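Local coordinates for protein CysE, serine acetyltransferase (Brucella abortus, PDB 4HZD) that probably transfers the acetyl group of acetyl-coenzyme A to L-serine, giving O-acetylserine for cysteine biosynthesis, at residues A[49-57]-A[81-92]. Numbering follows the deposited sequence.
Sequences PSLEEAVMH and LEANPEWSHVLR
Glu52 and Arg92 form the polar side of the junction between helix 51-63 and helix 87-101, whose short segments 51-57 and 87-92 cross at 69° with axes 10.7 Å apart. A salt bridge joins Arg92 NH1 to Glu52 OE2 at 2.9 Å; the nitrogen meets that oxygen from above the carboxylate plane, and the two flat groups are turned 49° against each other. Ser88 OG is modelled very close to Glu52 OE2, so this second bond is doubtful in its detail. The bend at chi2 of Glu52 (86°) brings its carboxylate to Arg92 and beside Ser88. Arg92 NH1 reaches back one helical turn to Ser88 O, 2.9 Å away and close to the guanidinium plane, while NH2 forms a salt bridge with Asp17.

Van der Waals packing continues the interface. Leu51 CD2 lies over the centre of one guanidinium face of Arg92 and also meets Leu91 CD1 at 3.8 Å. The side chain of Glu52 is a knob among Leu81, Ser88, Leu91 and Arg92, with its CB 3.8 Å from Leu81 CD2.

An aromatic group closes the apolar side. Trp87 turns its indole away from its own backbone N, which brings the six-membered ring to Val55 and Met56; Met56 CG approaches Trp87 CH2 to 3.5 Å, and Met56 SD lies 5.0 Å from the centroid of the six-membered ring of Trp87, an oblique Met-aromatic contact. Trp87 NE1 bonds to Gln122 of helix 116-132, and Phe77 of helix 70-83 meets the indole, tying this junction into the helical N-terminal region of serine acetyltransferase.

Charge and packing thus act through the same residues: Glu52 supplies both knob and anion, and Arg92, shared between two acids and a backbone carbonyl, probably has its positive charge stabilised and its guanidinium rotation restricted.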
loop_
_atom_site.group_PDB
_atom_site.type_symbol
_atom_site.label_atom_id
_atom_site.label_comp_id
_atom_site.label_asym_id
_atom_site.label_seq_id
_atom_site.Cartn_x
_atom_site.Cartn_y
_atom_site.Cartn_z
ATOM N N PRO A 49 18.554 -17.459 1.256
ATOM C CA PRO A 49 19.652 -18.441 1.275
ATOM C C PRO A 49 21.044 -17.804 1.415
ATOM O O PRO A 49 22.041 -18.537 1.397
ATOM C CB PRO A 49 19.546 -19.120 -0.096
ATOM C CG PRO A 49 18.967 -18.068 -0.980
ATOM C CD PRO A 49 18.053 -17.206 -0.110
ATOM N N SER A 50 21.121 -16.472 1.544
ATOM C CA SER A 50 22.435 -15.823 1.667
ATOM C C SER A 50 22.334 -14.457 2.341
ATOM O O SER A 50 21.273 -13.815 2.334
ATOM C CB SER A 50 23.114 -15.689 0.282
ATOM O OG SER A 50 22.443 -14.750 -0.563
ATOM N N LEU A 51 23.440 -14.018 2.937
ATOM C CA LEU A 51 23.497 -12.691 3.520
ATOM C C LEU A 51 23.261 -11.635 2.451
ATOM O O LEU A 51 22.536 -10.681 2.692
ATOM C CB LEU A 51 24.837 -12.501 4.252
ATOM C CG LEU A 51 25.122 -11.131 4.885
ATOM C CD1 LEU A 51 24.071 -10.744 5.937
ATOM C CD2 LEU A 51 26.484 -11.218 5.544
ATOM N N GLU A 52 23.835 -11.827 1.254
ATOM C CA GLU A 52 23.634 -10.873 0.152
ATOM C C GLU A 52 22.161 -10.667 -0.151
ATOM O O GLU A 52 21.691 -9.530 -0.321
ATOM C CB GLU A 52 24.329 -11.364 -1.119
ATOM C CG GLU A 52 25.842 -11.354 -1.077
ATOM C CD GLU A 52 26.489 -12.613 -0.468
ATOM O OE1 GLU A 52 25.827 -13.500 0.118
ATOM O OE2 GLU A 52 27.720 -12.708 -0.554
ATOM N N GLU A 53 21.431 -11.767 -0.220
ATOM C CA GLU A 53 19.996 -11.709 -0.485
ATOM C C GLU A 53 19.197 -11.081 0.656
ATOM O O GLU A 53 18.274 -10.325 0.390
ATOM C CB GLU A 53 19.448 -13.065 -0.903
ATOM C CG GLU A 53 19.765 -13.396 -2.355
ATOM C CD GLU A 53 19.548 -14.868 -2.649
ATOM O OE1 GLU A 53 18.659 -15.179 -3.465
ATOM O OE2 GLU A 53 20.252 -15.718 -2.035
ATOM N N ALA A 54 19.564 -11.356 1.908
ATOM C CA ALA A 54 18.940 -10.653 3.042
ATOM C C ALA A 54 19.117 -9.105 2.999
ATOM O O ALA A 54 18.145 -8.365 3.287
ATOM C CB ALA A 54 19.487 -11.187 4.367
ATOM N N VAL A 55 20.358 -8.659 2.737
ATOM C CA VAL A 55 20.749 -7.220 2.688
ATOM C C VAL A 55 20.010 -6.570 1.524
ATOM O O VAL A 55 19.337 -5.530 1.708
ATOM C CB VAL A 55 22.319 -7.012 2.568
ATOM C CG1 VAL A 55 22.741 -5.564 2.250
ATOM C CG2 VAL A 55 23.034 -7.451 3.846
ATOM N N MET A 56 20.075 -7.191 0.353
ATOM C CA MET A 56 19.314 -6.667 -0.821
ATOM C C MET A 56 17.830 -6.562 -0.548
ATOM O O MET A 56 17.210 -5.538 -0.894
ATOM C CB MET A 56 19.548 -7.519 -2.077
ATOM C CG MET A 56 20.998 -7.497 -2.504
ATOM S SD MET A 56 21.413 -8.420 -3.991
ATOM C CE MET A 56 20.476 -9.919 -3.760
ATOM N N HIS A 57 17.261 -7.605 0.075
ATOM C CA HIS A 57 15.856 -7.592 0.433
ATOM C C HIS A 57 15.509 -6.505 1.440
ATOM O O HIS A 57 14.573 -5.735 1.213
ATOM C CB HIS A 57 15.404 -8.941 0.953
ATOM C CG HIS A 57 13.988 -8.947 1.463
ATOM N ND1 HIS A 57 12.960 -9.411 0.735
ATOM C CD2 HIS A 57 13.460 -8.549 2.668
ATOM C CE1 HIS A 57 11.823 -9.317 1.439
ATOM N NE2 HIS A 57 12.123 -8.781 2.621
ATOM N N LEU A 81 25.152 -7.368 -7.926
ATOM C CA LEU A 81 25.965 -8.426 -7.308
ATOM C C LEU A 81 26.583 -9.370 -8.350
ATOM O O LEU A 81 27.764 -9.722 -8.277
ATOM C CB LEU A 81 25.121 -9.224 -6.319
ATOM C CG LEU A 81 25.728 -10.489 -5.722
ATOM C CD1 LEU A 81 27.019 -10.157 -4.969
ATOM C CD2 LEU A 81 24.699 -11.232 -4.855
ATOM N N GLU A 82 25.782 -9.764 -9.335
ATOM C CA GLU A 82 26.253 -10.624 -10.413
ATOM C C GLU A 82 27.401 -9.981 -11.174
ATOM O O GLU A 82 28.377 -10.656 -11.470
ATOM C CB GLU A 82 25.093 -10.994 -11.336
ATOM C CG GLU A 82 25.390 -12.084 -12.358
ATOM C CD GLU A 82 24.221 -12.281 -13.318
ATOM O OE1 GLU A 82 23.296 -11.417 -13.333
ATOM O OE2 GLU A 82 24.216 -13.290 -14.056
ATOM N N ALA A 83 27.299 -8.684 -11.472
ATOM C CA ALA A 83 28.374 -7.944 -12.127
ATOM C C ALA A 83 29.528 -7.560 -11.178
ATOM O O ALA A 83 30.613 -7.302 -11.644
ATOM C CB ALA A 83 27.833 -6.693 -12.807
ATOM N N ASN A 84 29.276 -7.486 -9.868
ATOM C CA ASN A 84 30.301 -7.042 -8.879
ATOM C C ASN A 84 30.419 -8.006 -7.726
ATOM O O ASN A 84 29.941 -7.709 -6.615
ATOM C CB ASN A 84 29.991 -5.649 -8.345
ATOM C CG ASN A 84 29.864 -4.635 -9.453
ATOM O OD1 ASN A 84 30.863 -4.107 -9.948
ATOM N ND2 ASN A 84 28.629 -4.409 -9.906
ATOM N N PRO A 85 31.047 -9.178 -7.984
ATOM C CA PRO A 85 31.187 -10.230 -6.977
ATOM C C PRO A 85 31.875 -9.781 -5.698
ATOM O O PRO A 85 31.636 -10.368 -4.638
ATOM C CB PRO A 85 32.046 -11.320 -7.677
ATOM C CG PRO A 85 32.205 -10.888 -9.083
ATOM C CD PRO A 85 31.826 -9.456 -9.212
ATOM N N GLU A 86 32.734 -8.773 -5.787
ATOM C CA GLU A 86 33.435 -8.251 -4.610
ATOM C C GLU A 86 32.454 -7.647 -3.583
ATOM O O GLU A 86 32.807 -7.461 -2.419
ATOM C CB GLU A 86 34.467 -7.191 -5.019
ATOM C CG GLU A 86 33.831 -5.965 -5.660
ATOM C CD GLU A 86 33.794 -6.081 -7.186
ATOM O OE1 GLU A 86 33.575 -7.204 -7.744
ATOM O OE2 GLU A 86 33.998 -5.036 -7.839
ATOM N N TRP A 87 31.228 -7.357 -4.001
ATOM C CA TRP A 87 30.244 -6.788 -3.057
ATOM C C TRP A 87 29.981 -7.693 -1.858
ATOM O O TRP A 87 29.770 -7.218 -0.761
ATOM C CB TRP A 87 28.971 -6.339 -3.773
ATOM C CG TRP A 87 28.020 -5.662 -2.838
ATOM C CD1 TRP A 87 28.242 -4.515 -2.089
ATOM C CD2 TRP A 87 26.674 -6.107 -2.490
ATOM N NE1 TRP A 87 27.154 -4.215 -1.334
ATOM C CE2 TRP A 87 26.164 -5.132 -1.529
ATOM C CE3 TRP A 87 25.865 -7.175 -2.872
ATOM C CZ2 TRP A 87 24.909 -5.260 -0.954
ATOM C CZ3 TRP A 87 24.590 -7.294 -2.302
ATOM C CH2 TRP A 87 24.117 -6.349 -1.375
ATOM N N SER A 88 30.029 -9.005 -2.064
ATOM C CA SER A 88 29.959 -9.985 -0.973
ATOM C C SER A 88 30.959 -9.744 0.147
ATOM O O SER A 88 30.605 -9.809 1.312
ATOM C CB SER A 88 30.152 -11.408 -1.521
ATOM O OG SER A 88 29.032 -11.806 -2.278
ATOM N N HIS A 89 32.217 -9.490 -0.194
ATOM C CA HIS A 89 33.221 -9.142 0.820
ATOM C C HIS A 89 33.049 -7.716 1.364
ATOM O O HIS A 89 33.167 -7.493 2.589
ATOM C CB HIS A 89 34.618 -9.334 0.241
ATOM C CG HIS A 89 35.710 -8.650 1.036
ATOM N ND1 HIS A 89 36.199 -9.160 2.171
ATOM C CD2 HIS A 89 36.401 -7.453 0.811
ATOM C CE1 HIS A 89 37.154 -8.339 2.663
ATOM N NE2 HIS A 89 37.278 -7.297 1.825
ATOM N N VAL A 90 32.768 -6.757 0.465
ATOM C CA VAL A 90 32.603 -5.349 0.861
ATOM C C VAL A 90 31.503 -5.235 1.929
ATOM O O VAL A 90 31.716 -4.602 2.975
ATOM C CB VAL A 90 32.307 -4.424 -0.339
ATOM C CG1 VAL A 90 31.931 -3.023 0.110
ATOM C CG2 VAL A 90 33.480 -4.366 -1.326
ATOM N N LEU A 91 30.350 -5.875 1.712
ATOM C CA LEU A 91 29.225 -5.694 2.659
ATOM C C LEU A 91 29.553 -6.319 4.038
ATOM O O LEU A 91 29.133 -5.816 5.078
ATOM C CB LEU A 91 27.890 -6.231 2.072
ATOM C CG LEU A 91 27.689 -7.738 1.936
ATOM C CD1 LEU A 91 27.276 -8.321 3.275
ATOM C CD2 LEU A 91 26.685 -8.109 0.840
ATOM N N ARG A 92 30.275 -7.430 4.022
ATOM C CA ARG A 92 30.788 -8.090 5.228
ATOM C C ARG A 92 31.815 -7.239 6.007
ATOM O O ARG A 92 31.784 -7.198 7.249
ATOM C CB ARG A 92 31.371 -9.484 4.882
ATOM C CG ARG A 92 30.317 -10.617 4.867
ATOM C CD ARG A 92 30.850 -11.896 4.203
ATOM N NE ARG A 92 29.809 -12.924 3.993
ATOM C CZ ARG A 92 28.945 -12.964 2.963
ATOM N NH1 ARG A 92 28.919 -12.012 2.033
ATOM N NH2 ARG A 92 28.070 -13.966 2.873
#